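Local coordinates for Epf (PDB 4ES8), which is a cell-surface adhesin that binds to cells through an N-terminal domain containing a carbohydrate-binding module, at residues A[42-47]-A[68-73]; A[52-57]-A[135-140]; A[177-182]-A[240-245]; A[251-254]-A[258-261]. All coordinates share one frame; numbering follows the deposited sequence. Where two conformers were deposited one is given.

Contact 1 (A[42-47]-A[68-73]); sequences RFFSKG and REHNEV. With ACT (acetate ion), chain D.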
loop_
_atom_site.group_PDB
_atom_site.type_symbol
_atom_site.label_atom_id
_atom_site.label_comp_id
_atom_site.label_asym_id
_atom_site.label_seq_id
_atom_site.Cartn_x
_atom_site.Cartn_y
_atom_site.Cartn_z
ATOM N N ARG A 42 13.292 -13.648 -1.829
ATOM C CA ARG A 42 13.755 -14.596 -0.828
ATOM C C ARG A 42 15.173 -14.157 -0.465
ATOM O O ARG A 42 16.002 -13.941 -1.350
ATOM C CB ARG A 42 13.700 -16.037 -1.389
ATOM C CG ARG A 42 14.178 -16.115 -2.849
ATOM C CD ARG A 42 14.045 -17.533 -3.380
ATOM N NE ARG A 42 13.960 -17.512 -4.838
ATOM C CZ ARG A 42 14.935 -17.911 -5.651
ATOM N NH1 ARG A 42 16.113 -18.298 -5.153
ATOM N NH2 ARG A 42 14.767 -17.865 -6.969
ATOM N N PHE A 43 15.411 -13.924 0.828
ATOM C CA PHE A 43 16.680 -13.334 1.267
ATOM C C PHE A 43 17.150 -13.934 2.564
ATOM O O PHE A 43 16.354 -14.556 3.274
ATOM C CB PHE A 43 16.451 -11.826 1.524
ATOM C CG PHE A 43 15.901 -11.036 0.359
ATOM C CD1 PHE A 43 14.525 -10.953 0.139
ATOM C CD2 PHE A 43 16.755 -10.402 -0.537
ATOM C CE1 PHE A 43 14.009 -10.225 -0.944
ATOM C CE2 PHE A 43 16.242 -9.684 -1.634
ATOM C CZ PHE A 43 14.872 -9.601 -1.831
ATOM N N PHE A 44 18.420 -13.666 2.939
ATOM C CA PHE A 44 18.892 -14.126 4.228
ATOM C C PHE A 44 19.914 -13.166 4.767
ATOM O O PHE A 44 20.453 -12.326 4.031
ATOM C CB PHE A 44 19.480 -15.557 4.156
ATOM C CG PHE A 44 20.789 -15.593 3.400
ATOM C CD1 PHE A 44 20.806 -15.629 2.007
ATOM C CD2 PHE A 44 21.998 -15.639 4.077
ATOM C CE1 PHE A 44 22.025 -15.663 1.300
ATOM C CE2 PHE A 44 23.224 -15.671 3.375
ATOM C CZ PHE A 44 23.221 -15.688 1.993
ATOM N N SER A 45 20.194 -13.311 6.059
ATOM C CA SER A 45 21.199 -12.510 6.739
ATOM C C SER A 45 21.936 -13.342 7.766
ATOM O O SER A 45 21.367 -13.682 8.809
ATOM C CB SER A 45 20.561 -11.305 7.418
ATOM O OG SER A 45 21.559 -10.531 8.078
ATOM N N LYS A 46 23.188 -13.713 7.475
ATOM C CA LYS A 46 23.967 -14.453 8.472
ATOM C C LYS A 46 24.291 -13.507 9.619
ATOM O O LYS A 46 24.663 -12.337 9.400
ATOM C CB LYS A 46 25.246 -15.010 7.843
ATOM C CG LYS A 46 24.952 -16.179 6.907
ATOM C CD LYS A 46 26.208 -16.820 6.327
ATOM C CE LYS A 46 26.889 -17.710 7.346
ATOM N NZ LYS A 46 25.980 -18.830 7.782
ATOM N N GLY A 47 24.109 -13.992 10.847
ATOM C CA GLY A 47 24.284 -13.141 12.024
ATOM C C GLY A 47 23.063 -12.284 12.342
ATOM O O GLY A 47 23.088 -11.515 13.308
ATOM N N ARG A 68 12.690 -26.035 -0.869
ATOM C CA ARG A 68 13.869 -25.760 -1.707
ATOM C C ARG A 68 15.058 -25.362 -0.838
ATOM O O ARG A 68 14.970 -24.389 -0.071
ATOM C CB ARG A 68 13.566 -24.625 -2.722
ATOM C CG ARG A 68 12.328 -24.838 -3.604
ATOM C CD ARG A 68 12.618 -25.572 -4.926
ATOM N NE ARG A 68 13.156 -26.924 -4.726
ATOM C CZ ARG A 68 12.414 -28.020 -4.596
ATOM N NH1 ARG A 68 11.087 -27.938 -4.602
ATOM N NH2 ARG A 68 12.994 -29.207 -4.453
ATOM N N GLU A 69 16.169 -26.075 -0.976
ATOM C CA GLU A 69 17.356 -25.806 -0.159
ATOM C C GLU A 69 18.055 -24.494 -0.519
ATOM O O GLU A 69 18.120 -24.112 -1.703
ATOM C CB GLU A 69 18.397 -26.947 -0.267
ATOM C CG GLU A 69 19.063 -27.106 -1.635
ATOM C CD GLU A 69 19.504 -28.518 -1.982
ATOM O OE1 GLU A 69 18.698 -29.465 -1.838
ATOM O OE2 GLU A 69 20.673 -28.676 -2.386
ATOM N N HIS A 70 18.631 -23.845 0.505
ATOM C CA HIS A 70 19.558 -22.724 0.282
ATOM C C HIS A 70 20.741 -23.329 -0.497
ATOM O O HIS A 70 21.338 -24.315 -0.024
ATOM C CB HIS A 70 20.023 -22.146 1.634
ATOM C CG HIS A 70 20.709 -20.819 1.532
ATOM N ND1 HIS A 70 21.280 -20.219 2.642
ATOM C CD2 HIS A 70 20.928 -20.034 0.445
ATOM C CE1 HIS A 70 21.788 -19.073 2.207
ATOM N NE2 HIS A 70 21.574 -18.907 0.905
ATOM N N ASN A 71 21.017 -22.823 -1.715
ATOM C CA ASN A 71 22.016 -23.431 -2.595
ATOM C C ASN A 71 23.326 -23.711 -1.863
ATOM O O ASN A 71 23.855 -22.825 -1.205
ATOM C CB ASN A 71 22.260 -22.553 -3.796
ATOM C CG ASN A 71 22.958 -23.321 -4.879
ATOM O OD1 ASN A 71 22.471 -24.360 -5.327
ATOM N ND2 ASN A 71 24.150 -22.869 -5.239
ATOM N N GLU A 72 23.834 -24.965 -2.002
ATOM C CA GLU A 72 25.107 -25.468 -1.448
ATOM C C GLU A 72 25.103 -25.649 0.088
ATOM O O GLU A 72 25.348 -26.756 0.578
ATOM C CB GLU A 72 26.318 -24.563 -1.822
ATOM C CG GLU A 72 26.487 -24.237 -3.299
ATOM C CD GLU A 72 27.662 -23.334 -3.648
ATOM O OE1 GLU A 72 27.692 -22.164 -3.195
ATOM O OE2 GLU A 72 28.525 -23.788 -4.432
ATOM N N VAL A 73 24.784 -24.581 0.832
ATOM C CA VAL A 73 24.868 -24.574 2.290
ATOM C C VAL A 73 23.712 -25.371 2.948
ATOM O O VAL A 73 23.970 -26.038 3.956
ATOM C CB VAL A 73 25.028 -23.137 2.850
ATOM C CG1 VAL A 73 23.888 -22.216 2.440
ATOM C CG2 VAL A 73 25.278 -23.115 4.353
HETATM C C ACT D . 18.051 -18.879 -8.069
HETATM O O ACT D . 17.107 -18.258 -8.603
HETATM O OXT ACT D . 18.243 -19.039 -6.851
HETATM C CH3 ACT D . 19.102 -19.574 -8.951
#
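H70 drives the edge of its imidazole into the face of F44, a T-shaped (edge-to-face) pair with ring centroids 4.4 Å apart and planes at 65°. Traced outward, H70 starts with CB and CG standing well clear of F44; CG lies anti to the backbone N (chi1 -167°), which sends the ring across toward strand 41-46. CD2 lies 3.3 Å from the carbonyl O of L56. ND1 is hydrogen-bonded to D75 OD1. The far edge does the touching: CE1 of H70 stands over the centre of the F44 ring, with F44 CE1 3.5 Å from it, and NE2 of H70 comes to 3.3 Å from F44 CE1. The H55 ring stacks on H70 as well. F44 has K46 CG in its plane at the edge, while Y97 of strand 97-105 touches F44, K46 and H70 together. Two residues before F44 on strand 41-46, R42 extends its chain from CG to NE and clasps an acetate, probably from the crystallisation liquor, end-on: NH1 bonds to OXT at 2.8 Å, almost straight at 176°, and NH2 to O at 2.9 Å. Both nitrogens are used again, NH1 by H55 O and NH2 by W32 O. Between the segments the ring pair is the whole contact, with no hydrogen bond; it ties strand 41-46 of one sheet to the loop after strand 68-69 of the other. The bond to D75 and the stacked H55 ring should hold the imidazole's rotation, and the carboxylate would tend to stabilise a positive charge on it, which should sharpen the attraction of its edge for the pi cloud of F44.

Contact 2 (A[52-57]-A[135-140]); sequences YVFHLI and SAFNKT. With ACT (acetate ion), chain D.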
loop_
_atom_site.group_PDB
_atom_site.type_symbol
_atom_site.label_atom_id
_atom_site.label_comp_id
_atom_site.label_asym_id
_atom_site.label_seq_id
_atom_site.Cartn_x
_atom_site.Cartn_y
_atom_site.Cartn_z
ATOM N N TYR A 52 20.382 -7.780 4.200
ATOM C CA TYR A 52 19.956 -9.047 3.600
ATOM C C TYR A 52 20.370 -9.133 2.146
ATOM O O TYR A 52 20.288 -8.149 1.406
ATOM C CB TYR A 52 18.412 -9.142 3.650
ATOM C CG TYR A 52 17.875 -9.447 5.030
ATOM C CD1 TYR A 52 17.835 -8.464 6.016
ATOM C CD2 TYR A 52 17.434 -10.723 5.357
ATOM C CE1 TYR A 52 17.361 -8.745 7.302
ATOM C CE2 TYR A 52 16.953 -11.017 6.629
ATOM C CZ TYR A 52 16.943 -10.031 7.609
ATOM O OH TYR A 52 16.460 -10.308 8.871
ATOM N N VAL A 53 20.730 -10.348 1.721
ATOM C CA VAL A 53 21.059 -10.632 0.338
ATOM C C VAL A 53 20.182 -11.776 -0.171
ATOM O O VAL A 53 19.520 -12.452 0.617
ATOM C CB VAL A 53 22.554 -10.965 0.133
ATOM C CG1 VAL A 53 23.450 -9.826 0.617
ATOM C CG2 VAL A 53 22.911 -12.295 0.802
ATOM N N PHE A 54 20.172 -11.985 -1.483
ATOM C CA PHE A 54 19.275 -12.942 -2.113
ATOM C C PHE A 54 19.621 -14.383 -1.734
ATOM O O PHE A 54 20.795 -14.761 -1.703
ATOM C CB PHE A 54 19.287 -12.729 -3.635
ATOM C CG PHE A 54 18.200 -13.477 -4.365
ATOM C CD1 PHE A 54 16.909 -12.977 -4.416
ATOM C CD2 PHE A 54 18.486 -14.653 -5.061
ATOM C CE1 PHE A 54 15.903 -13.657 -5.117
ATOM C CE2 PHE A 54 17.493 -15.316 -5.787
ATOM C CZ PHE A 54 16.204 -14.818 -5.806
ATOM N N HIS A 55 18.577 -15.185 -1.429
ATOM C CA HIS A 55 18.681 -16.569 -0.976
ATOM C C HIS A 55 18.594 -17.499 -2.174
ATOM O O HIS A 55 17.508 -17.927 -2.593
ATOM C CB HIS A 55 17.542 -16.840 0.025
ATOM C CG HIS A 55 17.462 -18.212 0.641
ATOM N ND1 HIS A 55 17.160 -19.349 -0.114
ATOM C CD2 HIS A 55 17.557 -18.573 1.944
ATOM C CE1 HIS A 55 17.109 -20.354 0.754
ATOM N NE2 HIS A 55 17.327 -19.942 2.003
ATOM N N LEU A 56 19.766 -17.821 -2.743
ATOM C CA LEU A 56 19.811 -18.688 -3.922
ATOM C C LEU A 56 19.342 -20.102 -3.614
ATOM O O LEU A 56 19.502 -20.583 -2.489
ATOM C CB LEU A 56 21.221 -18.737 -4.514
ATOM C CG LEU A 56 21.843 -17.400 -4.880
ATOM C CD1 LEU A 56 23.349 -17.530 -4.994
ATOM C CD2 LEU A 56 21.239 -16.826 -6.166
ATOM N N ILE A 57 18.720 -20.744 -4.606
ATOM C CA ILE A 57 18.287 -22.131 -4.501
ATOM C C ILE A 57 18.851 -22.818 -5.770
ATOM O O ILE A 57 19.272 -22.094 -6.686
ATOM C CB ILE A 57 16.767 -22.301 -4.308
ATOM C CG1 ILE A 57 16.000 -21.781 -5.546
ATOM C CG2 ILE A 57 16.331 -21.593 -2.994
ATOM C CD1 ILE A 57 14.468 -21.830 -5.474
ATOM N N SER A 135 10.970 -1.954 -0.289
ATOM C CA SER A 135 10.887 -1.837 -1.743
ATOM C C SER A 135 10.375 -3.153 -2.334
ATOM O O SER A 135 10.518 -4.216 -1.718
ATOM C CB SER A 135 12.277 -1.560 -2.310
ATOM O OG SER A 135 13.195 -2.570 -1.927
ATOM N N ALA A 136 9.809 -3.111 -3.553
ATOM C CA ALA A 136 9.421 -4.365 -4.180
ATOM C C ALA A 136 10.646 -5.192 -4.499
ATOM O O ALA A 136 11.713 -4.632 -4.778
ATOM C CB ALA A 136 8.663 -4.074 -5.480
ATOM N N PHE A 137 10.499 -6.518 -4.465
ATOM C CA PHE A 137 11.525 -7.438 -4.959
ATOM C C PHE A 137 11.692 -7.076 -6.437
ATOM O O PHE A 137 10.692 -6.947 -7.157
ATOM C CB PHE A 137 11.072 -8.872 -4.760
ATOM C CG PHE A 137 11.833 -9.894 -5.584
ATOM C CD1 PHE A 137 13.225 -9.983 -5.502
ATOM C CD2 PHE A 137 11.154 -10.825 -6.365
ATOM C CE1 PHE A 137 13.924 -10.958 -6.227
ATOM C CE2 PHE A 137 11.853 -11.802 -7.081
ATOM C CZ PHE A 137 13.234 -11.855 -7.011
ATOM N N ASN A 138 12.931 -6.814 -6.845
ATOM C CA ASN A 138 13.173 -6.280 -8.187
ATOM C C ASN A 138 13.409 -7.355 -9.274
ATOM O O ASN A 138 13.829 -6.997 -10.371
ATOM C CB ASN A 138 14.323 -5.249 -8.142
ATOM C CG ASN A 138 15.696 -5.858 -8.069
ATOM O OD1 ASN A 138 15.843 -7.068 -7.955
ATOM N ND2 ASN A 138 16.741 -5.022 -8.248
ATOM N N LYS A 139 13.077 -8.642 -9.007
ATOM C CA LYS A 139 13.128 -9.713 -9.998
ATOM C C LYS A 139 14.573 -9.912 -10.539
ATOM O O LYS A 139 14.784 -10.142 -11.745
ATOM C CB LYS A 139 12.118 -9.447 -11.143
ATOM C CG LYS A 139 10.714 -9.166 -10.621
ATOM C CD LYS A 139 9.762 -8.674 -11.731
ATOM C CE LYS A 139 9.286 -9.781 -12.638
ATOM N NZ LYS A 139 8.817 -10.941 -11.853
ATOM N N THR A 140 15.552 -9.858 -9.621
ATOM C CA THR A 140 16.948 -10.164 -9.928
ATOM C C THR A 140 17.505 -11.057 -8.835
ATOM O O THR A 140 17.061 -10.954 -7.682
ATOM C CB THR A 140 17.826 -8.905 -10.088
ATOM O OG1 THR A 140 17.956 -8.249 -8.819
ATOM C CG2 THR A 140 17.284 -7.916 -11.132
HETATM C C ACT D . 18.051 -18.879 -8.069
HETATM O O ACT D . 17.107 -18.258 -8.603
HETATM O OXT ACT D . 18.243 -19.039 -6.851
HETATM C CH3 ACT D . 19.102 -19.574 -8.951
#
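F54 and F137 both hold CG anti to their own backbone N (chi1 -169° and 163°), and these torsions swing the two rings toward each other between strand 51-54 and the loop that follows strand 127-135. Both belong to the larger, beta-sandwich part of the chain, consistent with its carbohydrate-binding module. The rings meet rim to rim, F54 CE1 lying 3.5 Å from F137 CE1. Although the planes are only 10° apart, the centroids are 5.8 Å from each other and neither ring overlies the other, so this is hydrophobic rim contact and not a stack. The loop then brings backbone atoms over both rings. T140 O sits over one face of F54, offset toward the rim and 3.8 Å from CD1, while the backbone N of K139 lies above the centre of F137. The turn is tied internally by a short hydrogen bond of 2.6 Å between T140 OG1 and N138 OD1, and N104 OD1 holds the backbone N of F137. Beyond the F54 ring lies the acetate that R42 binds: OXT is near the ring plane, 3.9 Å from F54 CE2, and accepts a hydrogen bond of 2.9 Å from the backbone N of I57.

Contact 3 (A[177-182]-A[240-245]); sequences SFRTLK and DGRTNF
At the junction of the two parts of the chain, the end of strand 172-180 in the large beta-sandwich meets the loop leading into strand 248-253 of the smaller C-terminal domain, the part that probably corresponds to the fibronectin-like domain. R179 makes the crossing. Its chain bends at chi3 (-77°), and the end of its guanidinium closes on the backbone O of D240, which lies in the guanidinium plane: NH1 donates at 3.0 Å and NH2 at 3.2 Å to this one oxygen. Both nitrogens reach D240 O from the same face of its carbonyl plane, NH2 the more steeply. NH2 also makes a weak salt bridge of 3.3 Å to D240 OD1, the guanidinium and carboxylate planes standing 66° apart. The remaining nitrogen, NE, pairs with D113 in the large sandwich, so the cation is shared by both domains, while D240 OD2 takes a hydrogen bond from N216 ND2. R242 lays CG over one face of the R179 guanidinium, 4.0 Å from NH2, then turns away; in one of its two conformers, its NH2 bonds N244 O at 2.9 Å and NH1 forms a salt bridge with D248. Charged and polar groups thus carry this interdomain joint between two beta domains.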
loop_
_atom_site.group_PDB
_atom_site.type_symbol
_atom_site.label_atom_id
_atom_site.label_comp_id
_atom_site.label_asym_id
_atom_site.label_seq_id
_atom_site.Cartn_x
_atom_site.Cartn_y
_atom_site.Cartn_z
ATOM N N SER A 177 -1.128 -1.374 8.751
ATOM C CA SER A 177 -1.518 -0.225 7.943
ATOM C C SER A 177 -0.301 0.682 7.778
ATOM O O SER A 177 0.593 0.669 8.627
ATOM C CB SER A 177 -2.688 0.525 8.573
ATOM O OG SER A 177 -2.399 0.990 9.880
ATOM N N PHE A 178 -0.248 1.424 6.666
ATOM C CA PHE A 178 0.867 2.325 6.417
ATOM C C PHE A 178 0.471 3.317 5.356
ATOM O O PHE A 178 -0.497 3.100 4.621
ATOM C CB PHE A 178 2.150 1.578 5.992
ATOM C CG PHE A 178 2.058 0.908 4.646
ATOM C CD1 PHE A 178 1.395 -0.310 4.498
ATOM C CD2 PHE A 178 2.613 1.500 3.516
ATOM C CE1 PHE A 178 1.291 -0.919 3.241
ATOM C CE2 PHE A 178 2.517 0.882 2.263
ATOM C CZ PHE A 178 1.862 -0.325 2.137
ATOM N N ARG A 179 1.262 4.374 5.248
ATOM C CA ARG A 179 1.105 5.382 4.194
ATOM C C ARG A 179 2.325 5.335 3.287
ATOM O O ARG A 179 3.462 5.281 3.783
ATOM C CB ARG A 179 0.965 6.791 4.822
ATOM C CG ARG A 179 0.862 7.913 3.802
ATOM C CD ARG A 179 0.451 9.232 4.467
ATOM N NE ARG A 179 -0.987 9.195 4.755
ATOM C CZ ARG A 179 -1.677 10.175 5.333
ATOM N NH1 ARG A 179 -1.066 11.291 5.719
ATOM N NH2 ARG A 179 -2.983 10.048 5.522
ATOM N N THR A 180 2.127 5.374 1.954
ATOM C CA THR A 180 3.295 5.363 1.065
ATOM C C THR A 180 4.004 6.728 0.961
ATOM O O THR A 180 3.357 7.795 0.988
ATOM C CB THR A 180 2.864 4.979 -0.328
ATOM O OG1 THR A 180 1.799 5.869 -0.740
ATOM C CG2 THR A 180 2.435 3.517 -0.413
ATOM N N LEU A 181 5.329 6.674 0.781
ATOM C CA LEU A 181 6.158 7.870 0.556
ATOM C C LEU A 181 6.506 8.013 -0.928
ATOM O O LEU A 181 7.012 9.068 -1.351
ATOM C CB LEU A 181 7.451 7.809 1.412
ATOM C CG LEU A 181 7.202 7.850 2.922
ATOM C CD1 LEU A 181 8.481 7.662 3.704
ATOM C CD2 LEU A 181 6.451 9.140 3.372
ATOM N N LYS A 182 6.307 6.938 -1.709
ATOM C CA LYS A 182 6.613 6.895 -3.137
ATOM C C LYS A 182 5.467 6.287 -3.926
ATOM O O LYS A 182 4.615 5.626 -3.342
ATOM C CB LYS A 182 7.859 6.001 -3.388
ATOM C CG LYS A 182 9.146 6.413 -2.673
ATOM C CD LYS A 182 10.290 5.469 -3.026
ATOM C CE LYS A 182 11.616 5.964 -2.492
ATOM N NZ LYS A 182 12.760 5.280 -3.149
ATOM N N ASP A 240 -6.516 14.133 7.589
ATOM C CA ASP A 240 -5.461 13.206 8.045
ATOM C C ASP A 240 -4.067 13.450 7.376
ATOM O O ASP A 240 -3.186 12.579 7.419
ATOM C CB ASP A 240 -5.902 11.746 7.904
ATOM C CG ASP A 240 -6.155 11.277 6.497
ATOM O OD1 ASP A 240 -5.663 11.935 5.553
ATOM O OD2 ASP A 240 -6.804 10.227 6.339
ATOM N N GLY A 241 -3.861 14.645 6.842
ATOM C CA GLY A 241 -2.544 15.037 6.363
ATOM C C GLY A 241 -2.152 14.654 4.955
ATOM O O GLY A 241 -1.009 14.912 4.572
ATOM N N ARG A 242 -3.081 14.060 4.169
ATOM C CA ARG A 242 -2.832 13.760 2.749
ATOM C C ARG A 242 -2.507 15.037 2.005
ATOM O O ARG A 242 -3.214 16.040 2.213
ATOM C CB ARG A 242 -4.098 13.191 2.070
ATOM C CG ARG A 242 -4.462 11.745 2.228
ATOM C CD ARG A 242 -5.679 11.504 1.325
ATOM N NE ARG A 242 -5.357 11.439 -0.109
ATOM C CZ ARG A 242 -6.267 11.344 -1.080
ATOM N NH1 ARG A 242 -7.557 11.301 -0.787
ATOM N NH2 ARG A 242 -5.889 11.262 -2.350
ATOM N N THR A 243 -1.544 15.017 1.094
ATOM C CA THR A 243 -1.237 16.177 0.256
ATOM C C THR A 243 -1.343 15.776 -1.220
ATOM O O THR A 243 -1.490 16.669 -2.068
ATOM C CB THR A 243 0.113 16.806 0.599
ATOM O OG1 THR A 243 1.161 15.877 0.325
ATOM C CG2 THR A 243 0.176 17.331 2.045
ATOM N N ASN A 244 -1.302 14.466 -1.540
ATOM C CA ASN A 244 -1.503 14.042 -2.927
ATOM C C ASN A 244 -2.953 13.628 -3.069
ATOM O O ASN A 244 -3.321 12.547 -2.603
ATOM C CB ASN A 244 -0.563 12.884 -3.351
ATOM C CG ASN A 244 -0.813 12.435 -4.778
ATOM O OD1 ASN A 244 -1.389 13.176 -5.585
ATOM N ND2 ASN A 244 -0.376 11.230 -5.154
ATOM N N PHE A 245 -3.777 14.472 -3.712
ATOM C CA PHE A 245 -5.199 14.169 -3.822
ATOM C C PHE A 245 -5.530 13.300 -5.030
ATOM O O PHE A 245 -6.705 13.061 -5.299
ATOM C CB PHE A 245 -6.030 15.454 -3.799
ATOM C CG PHE A 245 -5.828 16.199 -2.502
ATOM C CD1 PHE A 245 -6.023 15.566 -1.280
ATOM C CD2 PHE A 245 -5.429 17.527 -2.503
ATOM C CE1 PHE A 245 -5.836 16.258 -0.075
ATOM C CE2 PHE A 245 -5.249 18.224 -1.291
ATOM C CZ PHE A 245 -5.451 17.577 -0.094
#

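Contact 4 (A[251-254]-A[258-261]); sequences SLFN and ELLQ
L252 O is gripped by two successive backbone amides: L260 N donates at 2.8 Å, in the carbonyl plane, and Q261 N adds a weak bond at 3.4 Å. One residue facing two is a classic beta bulge. In return, L252 N gives a nearly straight bond of 2.9 Å to Q261 O. Nearer the turn, backbone and side chain interlock. N254 N bonds E258 O at 3.0 Å, while the carboxamide of N254, with CG between its backbone N and carbonyl carbon (chi1 65°), reaches across the turn to accept E258 N on OD1 at 3.0 Å, from above the carbonyl plane. ND2 of N254 completes the clasp with OE1 of E258, also 3.0 Å, on the anti side of the carboxylate. All this lies in the hairpin of strands 248-253 and 259-264, at the edge of the four-stranded antiparallel sheet of the smaller domain. F253 and L259 form the non-hydrogen-bonded pair beyond the bulge; CD1 of L259 sits over the F253 ring, 4.1 Å from its centroid, in a CH-pi contact, and K292 makes a cation-pi contact with the same ring. L252 turns to the other side, against I275, L291 and V293. Q261 leads its amide away from the hairpin, where NE2 bonds to Q281 OE1.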
loop_
_atom_site.group_PDB
_atom_site.type_symbol
_atom_site.label_atom_id
_atom_site.label_comp_id
_atom_site.label_asym_id
_atom_site.label_seq_id
_atom_site.Cartn_x
_atom_site.Cartn_y
_atom_site.Cartn_z
ATOM N N SER A 251 -17.502 15.397 -7.656
ATOM C CA SER A 251 -18.777 15.617 -8.350
ATOM C C SER A 251 -19.369 16.925 -7.858
ATOM O O SER A 251 -19.439 17.141 -6.644
ATOM C CB SER A 251 -19.735 14.460 -8.095
ATOM O OG SER A 251 -19.213 13.281 -8.687
ATOM N N LEU A 252 -19.722 17.826 -8.792
ATOM C CA LEU A 252 -20.297 19.145 -8.458
ATOM C C LEU A 252 -21.738 19.175 -8.909
ATOM O O LEU A 252 -22.016 18.825 -10.054
ATOM C CB LEU A 252 -19.494 20.244 -9.163
ATOM C CG LEU A 252 -20.022 21.676 -9.017
ATOM C CD1 LEU A 252 -19.823 22.179 -7.586
ATOM C CD2 LEU A 252 -19.277 22.621 -9.983
ATOM N N PHE A 253 -22.649 19.572 -8.011
ATOM C CA PHE A 253 -24.093 19.594 -8.315
ATOM C C PHE A 253 -24.672 20.949 -8.039
ATOM O O PHE A 253 -24.170 21.659 -7.164
ATOM C CB PHE A 253 -24.843 18.603 -7.409
ATOM C CG PHE A 253 -24.378 17.172 -7.413
ATOM C CD1 PHE A 253 -23.262 16.784 -6.670
ATOM C CD2 PHE A 253 -25.113 16.191 -8.069
ATOM C CE1 PHE A 253 -22.852 15.452 -6.648
ATOM C CE2 PHE A 253 -24.710 14.854 -8.040
ATOM C CZ PHE A 253 -23.578 14.495 -7.338
ATOM N N ASN A 254 -25.777 21.285 -8.716
ATOM C CA ASN A 254 -26.454 22.548 -8.408
ATOM C C ASN A 254 -27.398 22.335 -7.211
ATOM O O ASN A 254 -27.492 21.215 -6.689
ATOM C CB ASN A 254 -27.188 23.124 -9.637
ATOM C CG ASN A 254 -28.342 22.292 -10.151
ATOM O OD1 ASN A 254 -28.865 21.404 -9.482
ATOM N ND2 ASN A 254 -28.785 22.586 -11.374
ATOM N N GLU A 258 -28.816 18.382 -9.376
ATOM C CA GLU A 258 -28.472 17.974 -10.730
ATOM C C GLU A 258 -26.957 17.982 -10.894
ATOM O O GLU A 258 -26.299 18.963 -10.541
ATOM C CB GLU A 258 -29.135 18.902 -11.753
ATOM C CG GLU A 258 -30.654 18.829 -11.662
ATOM C CD GLU A 258 -31.440 19.871 -12.432
ATOM O OE1 GLU A 258 -30.919 20.989 -12.651
ATOM O OE2 GLU A 258 -32.614 19.586 -12.756
ATOM N N LEU A 259 -26.407 16.876 -11.413
ATOM C CA LEU A 259 -24.966 16.795 -11.622
ATOM C C LEU A 259 -24.542 17.762 -12.712
ATOM O O LEU A 259 -25.084 17.715 -13.825
ATOM C CB LEU A 259 -24.577 15.360 -12.006
ATOM C CG LEU A 259 -23.091 15.112 -12.292
ATOM C CD1 LEU A 259 -22.229 15.276 -11.005
ATOM C CD2 LEU A 259 -22.903 13.733 -12.912
ATOM N N LEU A 260 -23.566 18.623 -12.400
ATOM C CA LEU A 260 -23.028 19.584 -13.357
ATOM C C LEU A 260 -21.777 19.025 -14.036
ATOM O O LEU A 260 -21.712 18.950 -15.267
ATOM C CB LEU A 260 -22.719 20.940 -12.707
ATOM C CG LEU A 260 -23.879 21.662 -12.029
ATOM C CD1 LEU A 260 -23.372 22.895 -11.306
ATOM C CD2 LEU A 260 -24.999 22.019 -13.036
ATOM N N GLN A 261 -20.765 18.652 -13.238
ATOM C CA GLN A 261 -19.501 18.147 -13.776
ATOM C C GLN A 261 -18.861 17.222 -12.789
ATOM O O GLN A 261 -19.113 17.334 -11.593
ATOM C CB GLN A 261 -18.518 19.298 -14.073
ATOM C CG GLN A 261 -18.961 20.377 -15.098
ATOM C CD GLN A 261 -19.014 19.839 -16.512
ATOM O OE1 GLN A 261 -18.263 18.926 -16.885
ATOM N NE2 GLN A 261 -19.935 20.358 -17.321
#

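Overall arrangement
From the N terminus, strand 41-46 opens contact 1 and strand 51-54 opens contact 2; the chain returns at 68-73 to close the first, then at 135-140 to close the second, so the two loops cross. They touch directly, probably through hydrogen bonds from N71 N to L56 O and from F44 N to V53 O, and both reach the same acetate. Contact 3 follows in series, about 7 Å from contact 2 between nearest atoms, and joins the large sandwich to the smaller domain by closing a loop of 57 residues. Contact 4, a local hairpin within that smaller domain, comes last, its centre about 59 Å from that of contact 1, across the centre of the chain.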